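Local coordinates for tRNA(Phe) 7-((3-amino-3-carboxypropyl)-4-demethylwyosine(37)-N(4))-methyltransferase 1 (Pyrococcus horikoshii, PDB 2IT2), which probably uses S-adenosyl-L-methionine to methylate N-4 of a wyosine-type base at position 37 of tRNA(Phe), a step in wyosine derivative biosynthesis, at residues G56-F66 against H94-S105. Numbering follows the deposited sequence.
Sequences GRISVMEMPHF and HRSGQLWFLVRS
Leu-102 and Ser-59 form one of the hydrogen-bonded pairs along two antiparallel strands, 57-63 and 98-104, in the antiparallel sheet of this TYW3-family protein. Backbone bonds run unbroken from Arg-57 with Arg-104 to Met-63 with Gln-98. Leu-102 turns its CD1 onto the bent selenomethionine Met-61, reaching CG at 3.7 Å, while its CD2 approaches the edge of the Phe-66 ring. Trp-100, on the same face of the sheet, has one side of its indole covered twice: Met-63 CE makes a CH-pi contact with the five-membered ring, 3.7 Å from its centroid, and Phe-66 CD1 lies over the indole centre, the Phe-66 ring inclined at 44° to the six-membered ring. Trp-100 NE1 donates to Gln-98 OE1, which meets it in the indole plane. On the other face, Phe-101 and Val-103 pack against helix 167-194. Here Glu-62 reaches the turn before strand 98-104, where OE1 accepts from Arg-95 N on its syn lone pair and from His-94 ND1 on the anti side. At the opposite end, Arg-104 bends at chi2 (-68°) and forms a salt bridge with Asp-154. Its aliphatic stem supports one face of the Arg-57 guanidinium, CG 3.4 Å from Arg-57 NH2.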
ATOM      1  N   GLY B  56       6.840 -12.172  -0.985  1.00 19.69           N
ATOM      2  CA  GLY B  56       5.492 -12.376  -0.472  1.00 19.41           C
ATOM      3  C   GLY B  56       5.514 -13.169   0.815  1.00 18.74           C
ATOM      4  O   GLY B  56       6.387 -14.002   1.011  1.00 19.99           O
ATOM      5  N   ARG B  57       4.556 -12.934   1.705  1.00 16.80           N
ATOM      6  CA  ARG B  57       4.576 -13.681   2.949  1.00 18.93           C
ATOM      7  C   ARG B  57       3.236 -13.916   3.617  1.00 17.38           C
ATOM      8  O   ARG B  57       2.324 -13.093   3.529  1.00 18.10           O
ATOM      9  CB  ARG B  57       5.497 -12.983   3.950  1.00 24.32           C
ATOM     10  CG  ARG B  57       4.947 -11.684   4.502  1.00 28.65           C
ATOM     11  CD  ARG B  57       5.771 -11.214   5.701  1.00 31.41           C
ATOM     12  NE  ARG B  57       5.176 -10.075   6.399  1.00 35.54           N
ATOM     13  CZ  ARG B  57       5.012  -8.869   5.867  1.00 36.51           C
ATOM     14  NH1 ARG B  57       5.394  -8.626   4.620  1.00 36.64           N
ATOM     15  NH2 ARG B  57       4.461  -7.899   6.588  1.00 37.34           N
ATOM     16  N   ILE B  58       3.131 -15.066   4.272  1.00 15.98           N
ATOM     17  CA  ILE B  58       1.945 -15.422   5.044  1.00 15.91           C
ATOM     18  C   ILE B  58       2.506 -15.471   6.451  1.00 14.64           C
ATOM     19  O   ILE B  58       3.596 -16.002   6.678  1.00 17.08           O
ATOM     20  CB  ILE B  58       1.366 -16.806   4.655  1.00 15.51           C
ATOM     21  CG1 ILE B  58       0.855 -16.760   3.210  1.00 16.28           C
ATOM     22  CG2 ILE B  58       0.227 -17.193   5.620  1.00 18.82           C
ATOM     23  CD1 ILE B  58       0.501 -18.106   2.630  1.00 21.68           C
ATOM     24  N   SER B  59       1.784 -14.899   7.399  1.00 15.91           N
ATOM     25  CA  SER B  59       2.290 -14.881   8.750  1.00 16.99           C
ATOM     26  C   SER B  59       1.214 -15.038   9.801  1.00 15.75           C
ATOM     27  O   SER B  59       0.060 -14.703   9.579  1.00 16.11           O
ATOM     28  CB  SER B  59       3.008 -13.554   9.003  1.00 20.55           C
ATOM     29  OG  SER B  59       3.874 -13.197   7.936  1.00 26.02           O
ATOM     30  N   VAL B  60       1.611 -15.585  10.939  1.00 16.32           N
ATOM     31  CA  VAL B  60       0.729 -15.688  12.084  1.00 16.22           C
ATOM     32  C   VAL B  60       1.569 -14.942  13.100  1.00 18.56           C
ATOM     33  O   VAL B  60       2.653 -15.397  13.476  1.00 18.81           O
ATOM     34  CB  VAL B  60       0.512 -17.124  12.558  1.00 16.09           C
ATOM     35  CG1 VAL B  60      -0.159 -17.095  13.919  1.00 17.90           C
ATOM     36  CG2 VAL B  60      -0.368 -17.871  11.567  1.00 17.67           C
HETATM   37  N   MSE B  61       1.095 -13.780  13.519  1.00 18.53           N
HETATM   38  CA  MSE B  61       1.858 -12.976  14.454  1.00 19.27           C
HETATM   39  C   MSE B  61       0.998 -12.264  15.478  1.00 19.58           C
HETATM   40  O   MSE B  61      -0.191 -12.033  15.260  1.00 19.52           O
HETATM   41  CB  MSE B  61       2.714 -11.968  13.677  1.00 25.98           C
HETATM   42  CG  MSE B  61       1.947 -11.078  12.714  1.00 28.50           C
HETATM   43 SE   MSE B  61       1.157  -9.542  13.566  1.00 38.10          SE
HETATM   44  CE  MSE B  61       2.496  -8.208  13.204  1.00 35.41           C
ATOM     45  N   GLU B  62       1.601 -11.952  16.619  1.00 19.74           N
ATOM     46  CA  GLU B  62       0.885 -11.249  17.668  1.00 21.76           C
ATOM     47  C   GLU B  62       1.474  -9.867  17.894  1.00 24.30           C
ATOM     48  O   GLU B  62       2.691  -9.684  17.894  1.00 25.35           O
ATOM     49  CB  GLU B  62       0.891 -12.042  18.981  1.00 24.23           C
ATOM     50  CG  GLU B  62       2.242 -12.515  19.466  1.00 25.50           C
ATOM     51  CD  GLU B  62       2.155 -13.241  20.805  1.00 28.62           C
ATOM     52  OE1 GLU B  62       1.278 -14.124  20.963  1.00 27.13           O
ATOM     53  OE2 GLU B  62       2.967 -12.934  21.702  1.00 29.93           O
HETATM   54  N   MSE B  63       0.595  -8.891  18.068  1.00 24.16           N
HETATM   55  CA  MSE B  63       1.011  -7.514  18.293  1.00 26.20           C
HETATM   56  C   MSE B  63      -0.002  -6.836  19.206  1.00 26.16           C
HETATM   57  O   MSE B  63      -1.154  -7.252  19.274  1.00 25.24           O
HETATM   58  CB  MSE B  63       1.120  -6.773  16.955  1.00 29.36           C
HETATM   59  CG  MSE B  63      -0.158  -6.733  16.124  1.00 32.90           C
HETATM   60 SE   MSE B  63       0.142  -5.974  14.367  1.00 41.93          SE
HETATM   61  CE  MSE B  63      -1.088  -7.041  13.341  1.00 39.28           C
ATOM     62  N   PRO B  64       0.416  -5.780  19.923  1.00 26.26           N
ATOM     63  CA  PRO B  64      -0.489  -5.068  20.833  1.00 27.09           C
ATOM     64  C   PRO B  64      -1.752  -4.559  20.152  1.00 27.36           C
ATOM     65  O   PRO B  64      -2.863  -4.755  20.649  1.00 27.15           O
ATOM     66  CB  PRO B  64       0.385  -3.939  21.369  1.00 27.35           C
ATOM     67  CG  PRO B  64       1.321  -3.666  20.231  1.00 28.18           C
ATOM     68  CD  PRO B  64       1.695  -5.061  19.786  1.00 27.47           C
ATOM     69  N   HIS B  65      -1.569  -3.900  19.013  1.00 27.51           N
ATOM     70  CA  HIS B  65      -2.673  -3.362  18.231  1.00 28.86           C
ATOM     71  C   HIS B  65      -2.345  -3.480  16.748  1.00 27.80           C
ATOM     72  O   HIS B  65      -1.184  -3.404  16.352  1.00 27.59           O
ATOM     73  CB  HIS B  65      -2.923  -1.899  18.597  1.00 31.35           C
ATOM     74  CG  HIS B  65      -3.247  -1.690  20.045  1.00 34.99           C
ATOM     75  ND1 HIS B  65      -2.320  -1.857  21.043  1.00 36.86           N
ATOM     76  CD2 HIS B  65      -4.411  -1.358  20.653  1.00 36.67           C
ATOM     77  CE1 HIS B  65      -2.893  -1.633  22.215  1.00 37.49           C
ATOM     78  NE2 HIS B  65      -4.159  -1.330  22.006  1.00 37.27           N
ATOM     79  N   PHE B  66      -3.374  -3.669  15.931  1.00 27.60           N
ATOM     80  CA  PHE B  66      -3.182  -3.812  14.496  1.00 28.29           C
ATOM     81  C   PHE B  66      -2.414  -2.632  13.912  1.00 29.45           C
ATOM     82  O   PHE B  66      -2.664  -1.485  14.273  1.00 30.63           O
ATOM     83  CB  PHE B  66      -4.538  -3.935  13.804  1.00 26.89           C
ATOM     84  CG  PHE B  66      -4.442  -4.159  12.322  1.00 25.57           C
ATOM     85  CD1 PHE B  66      -4.031  -5.386  11.810  1.00 25.44           C
ATOM     86  CD2 PHE B  66      -4.747  -3.135  11.438  1.00 24.94           C
ATOM     87  CE1 PHE B  66      -3.925  -5.585  10.433  1.00 25.63           C
ATOM     88  CE2 PHE B  66      -4.644  -3.323  10.069  1.00 24.93           C
ATOM     89  CZ  PHE B  66      -4.232  -4.547   9.563  1.00 25.35           C
ATOM     90  N   HIS B  94       0.392 -18.840  20.624  1.00 22.98           N
ATOM     91  CA  HIS B  94      -0.179 -17.543  20.988  1.00 23.02           C
ATOM     92  C   HIS B  94      -0.376 -17.368  22.486  1.00 23.66           C
ATOM     93  O   HIS B  94      -0.949 -18.235  23.141  1.00 23.94           O
ATOM     94  CB  HIS B  94      -1.516 -17.344  20.270  1.00 21.35           C
ATOM     95  CG  HIS B  94      -2.252 -16.107  20.680  1.00 19.04           C
ATOM     96  ND1 HIS B  94      -1.655 -14.859  20.713  1.00 18.61           N
ATOM     97  CD2 HIS B  94      -3.532 -15.912  21.074  1.00 19.04           C
ATOM     98  CE1 HIS B  94      -2.535 -13.962  21.107  1.00 19.10           C
ATOM     99  NE2 HIS B  94      -3.688 -14.575  21.332  1.00 19.62           N
ATOM    100  N   ARG B  95       0.081 -16.233  23.013  1.00 25.41           N
ATOM    101  CA  ARG B  95      -0.043 -15.961  24.440  1.00 27.11           C
ATOM    102  C   ARG B  95      -0.474 -14.543  24.803  1.00 26.86           C
ATOM    103  O   ARG B  95      -1.180 -14.341  25.795  1.00 28.50           O
ATOM    104  CB  ARG B  95       1.283 -16.285  25.125  1.00 30.04           C
ATOM    105  CG  ARG B  95       1.601 -17.756  25.091  1.00 32.31           C
ATOM    106  CD  ARG B  95       0.712 -18.527  26.053  1.00 35.64           C
ATOM    107  NE  ARG B  95       1.098 -19.934  26.125  1.00 39.54           N
ATOM    108  CZ  ARG B  95       1.034 -20.786  25.106  1.00 40.90           C
ATOM    109  NH1 ARG B  95       0.600 -20.382  23.920  1.00 41.66           N
ATOM    110  NH2 ARG B  95       1.395 -22.050  25.277  1.00 41.83           N
ATOM    111  N   SER B  96      -0.073 -13.565  23.999  1.00 27.78           N
ATOM    112  CA  SER B  96      -0.398 -12.174  24.301  1.00 26.70           C
ATOM    113  C   SER B  96      -0.700 -11.287  23.103  1.00 25.34           C
ATOM    114  O   SER B  96      -0.243 -11.548  21.992  1.00 25.86           O
ATOM    115  CB  SER B  96       0.755 -11.550  25.090  1.00 29.15           C
ATOM    116  OG  SER B  96       0.499 -10.189  25.391  1.00 34.09           O
ATOM    117  N   GLY B  97      -1.455 -10.221  23.361  1.00 23.39           N
ATOM    118  CA  GLY B  97      -1.809  -9.270  22.326  1.00 20.86           C
ATOM    119  C   GLY B  97      -2.805  -9.832  21.341  1.00 20.29           C
ATOM    120  O   GLY B  97      -3.419 -10.866  21.595  1.00 20.62           O
ATOM    121  N   GLN B  98      -2.964  -9.138  20.220  1.00 19.52           N
ATOM    122  CA  GLN B  98      -3.877  -9.580  19.174  1.00 18.42           C
ATOM    123  C   GLN B  98      -3.155 -10.574  18.274  1.00 17.62           C
ATOM    124  O   GLN B  98      -2.012 -10.337  17.865  1.00 18.95           O
ATOM    125  CB  GLN B  98      -4.353  -8.394  18.323  1.00 19.35           C
ATOM    126  CG  GLN B  98      -4.919  -7.233  19.125  1.00 22.00           C
ATOM    127  CD  GLN B  98      -5.387  -6.085  18.256  1.00 23.01           C
ATOM    128  OE1 GLN B  98      -4.850  -5.849  17.171  1.00 23.42           O
ATOM    129  NE2 GLN B  98      -6.379  -5.347  18.739  1.00 26.04           N
ATOM    130  N   LEU B  99      -3.813 -11.692  17.984  1.00 16.12           N
ATOM    131  CA  LEU B  99      -3.237 -12.701  17.105  1.00 15.70           C
ATOM    132  C   LEU B  99      -3.823 -12.476  15.703  1.00 15.76           C
ATOM    133  O   LEU B  99      -5.037 -12.474  15.509  1.00 15.15           O
ATOM    134  CB  LEU B  99      -3.554 -14.110  17.625  1.00 15.50           C
ATOM    135  CG  LEU B  99      -2.976 -15.256  16.785  1.00 16.21           C
ATOM    136  CD1 LEU B  99      -1.447 -15.206  16.809  1.00 18.84           C
ATOM    137  CD2 LEU B  99      -3.489 -16.601  17.313  1.00 15.42           C
ATOM    138  N   TRP B 100      -2.948 -12.248  14.734  1.00 13.88           N
ATOM    139  CA  TRP B 100      -3.376 -11.988  13.362  1.00 13.99           C
ATOM    140  C   TRP B 100      -2.826 -12.961  12.330  1.00 14.26           C
ATOM    141  O   TRP B 100      -1.703 -13.466  12.465  1.00 13.87           O
ATOM    142  CB  TRP B 100      -2.948 -10.577  12.925  1.00 15.40           C
ATOM    143  CG  TRP B 100      -3.702  -9.455  13.585  1.00 16.59           C
ATOM    144  CD1 TRP B 100      -3.421  -8.868  14.791  1.00 17.71           C
ATOM    145  CD2 TRP B 100      -4.895  -8.829  13.099  1.00 16.78           C
ATOM    146  NE1 TRP B 100      -4.372  -7.918  15.085  1.00 18.94           N
ATOM    147  CE2 TRP B 100      -5.289  -7.875  14.070  1.00 17.49           C
ATOM    148  CE3 TRP B 100      -5.672  -8.984  11.945  1.00 16.84           C
ATOM    149  CZ2 TRP B 100      -6.429  -7.074  13.912  1.00 17.28           C
ATOM    150  CZ3 TRP B 100      -6.805  -8.187  11.788  1.00 16.86           C
ATOM    151  CH2 TRP B 100      -7.173  -7.247  12.774  1.00 17.36           C
ATOM    152  N   PHE B 101      -3.635 -13.232  11.314  1.00 12.88           N
ATOM    153  CA  PHE B 101      -3.196 -14.057  10.202  1.00 13.82           C
ATOM    154  C   PHE B 101      -3.046 -13.001   9.104  1.00 14.03           C
ATOM    155  O   PHE B 101      -4.018 -12.322   8.749  1.00 14.81           O
ATOM    156  CB  PHE B 101      -4.262 -15.099   9.833  1.00 14.72           C
ATOM    157  CG  PHE B 101      -3.869 -15.981   8.672  1.00 16.19           C
ATOM    158  CD1 PHE B 101      -4.017 -15.529   7.360  1.00 18.27           C
ATOM    159  CD2 PHE B 101      -3.335 -17.247   8.892  1.00 18.57           C
ATOM    160  CE1 PHE B 101      -3.634 -16.321   6.286  1.00 19.56           C
ATOM    161  CE2 PHE B 101      -2.943 -18.051   7.822  1.00 18.64           C
ATOM    162  CZ  PHE B 101      -3.095 -17.590   6.519  1.00 18.38           C
ATOM    163  N   LEU B 102      -1.837 -12.843   8.579  1.00 12.88           N
ATOM    164  CA  LEU B 102      -1.581 -11.825   7.566  1.00 12.64           C
ATOM    165  C   LEU B 102      -1.036 -12.383   6.257  1.00 14.30           C
ATOM    166  O   LEU B 102      -0.290 -13.369   6.244  1.00 15.29           O
ATOM    167  CB  LEU B 102      -0.563 -10.790   8.087  1.00 14.70           C
ATOM    168  CG  LEU B 102      -0.798 -10.162   9.469  1.00 16.53           C
ATOM    169  CD1 LEU B 102       0.393  -9.294   9.866  1.00 19.12           C
ATOM    170  CD2 LEU B 102      -2.076  -9.345   9.455  1.00 19.85           C
ATOM    171  N   VAL B 103      -1.442 -11.753   5.162  1.00 13.42           N
ATOM    172  CA  VAL B 103      -0.918 -12.083   3.842  1.00 13.79           C
ATOM    173  C   VAL B 103      -0.432 -10.749   3.271  1.00 14.08           C
ATOM    174  O   VAL B 103      -1.184  -9.769   3.250  1.00 15.19           O
ATOM    175  CB  VAL B 103      -1.975 -12.680   2.899  1.00 14.49           C
ATOM    176  CG1 VAL B 103      -1.365 -12.893   1.521  1.00 17.06           C
ATOM    177  CG2 VAL B 103      -2.451 -14.003   3.436  1.00 14.94           C
ATOM    178  N   ARG B 104       0.824 -10.712   2.829  1.00 14.70           N
ATOM    179  CA  ARG B 104       1.416  -9.496   2.266  1.00 15.20           C
ATOM    180  C   ARG B 104       2.081  -9.749   0.921  1.00 14.73           C
ATOM    181  O   ARG B 104       2.713 -10.783   0.707  1.00 15.35           O
ATOM    182  CB  ARG B 104       2.446  -8.901   3.229  1.00 17.18           C
ATOM    183  CG  ARG B 104       1.841  -8.388   4.519  1.00 19.53           C
ATOM    184  CD  ARG B 104       0.973  -7.165   4.266  1.00 21.22           C
ATOM    185  NE  ARG B 104       0.448  -6.592   5.503  1.00 20.98           N
ATOM    186  CZ  ARG B 104      -0.668  -6.995   6.101  1.00 19.99           C
ATOM    187  NH1 ARG B 104      -1.384  -7.975   5.573  1.00 18.59           N
ATOM    188  NH2 ARG B 104      -1.063  -6.420   7.233  1.00 22.74           N
ATOM    189  N   SER B 105       1.944  -8.769   0.034  1.00 14.71           N
ATOM    190  CA  SER B 105       2.503  -8.828  -1.319  1.00 15.19           C
ATOM    191  C   SER B 105       4.018  -8.747  -1.358  1.00 17.16           C
ATOM    192  O   SER B 105       4.645  -8.238  -0.425  1.00 16.29           O
ATOM    193  CB  SER B 105       1.938  -7.671  -2.154  1.00 17.65           C
ATOM    194  OG  SER B 105       2.776  -7.389  -3.272  1.00 19.53           O
TER
HETATM  195  O   HOH W   1       6.016  -9.356   1.759  1.00 33.74           O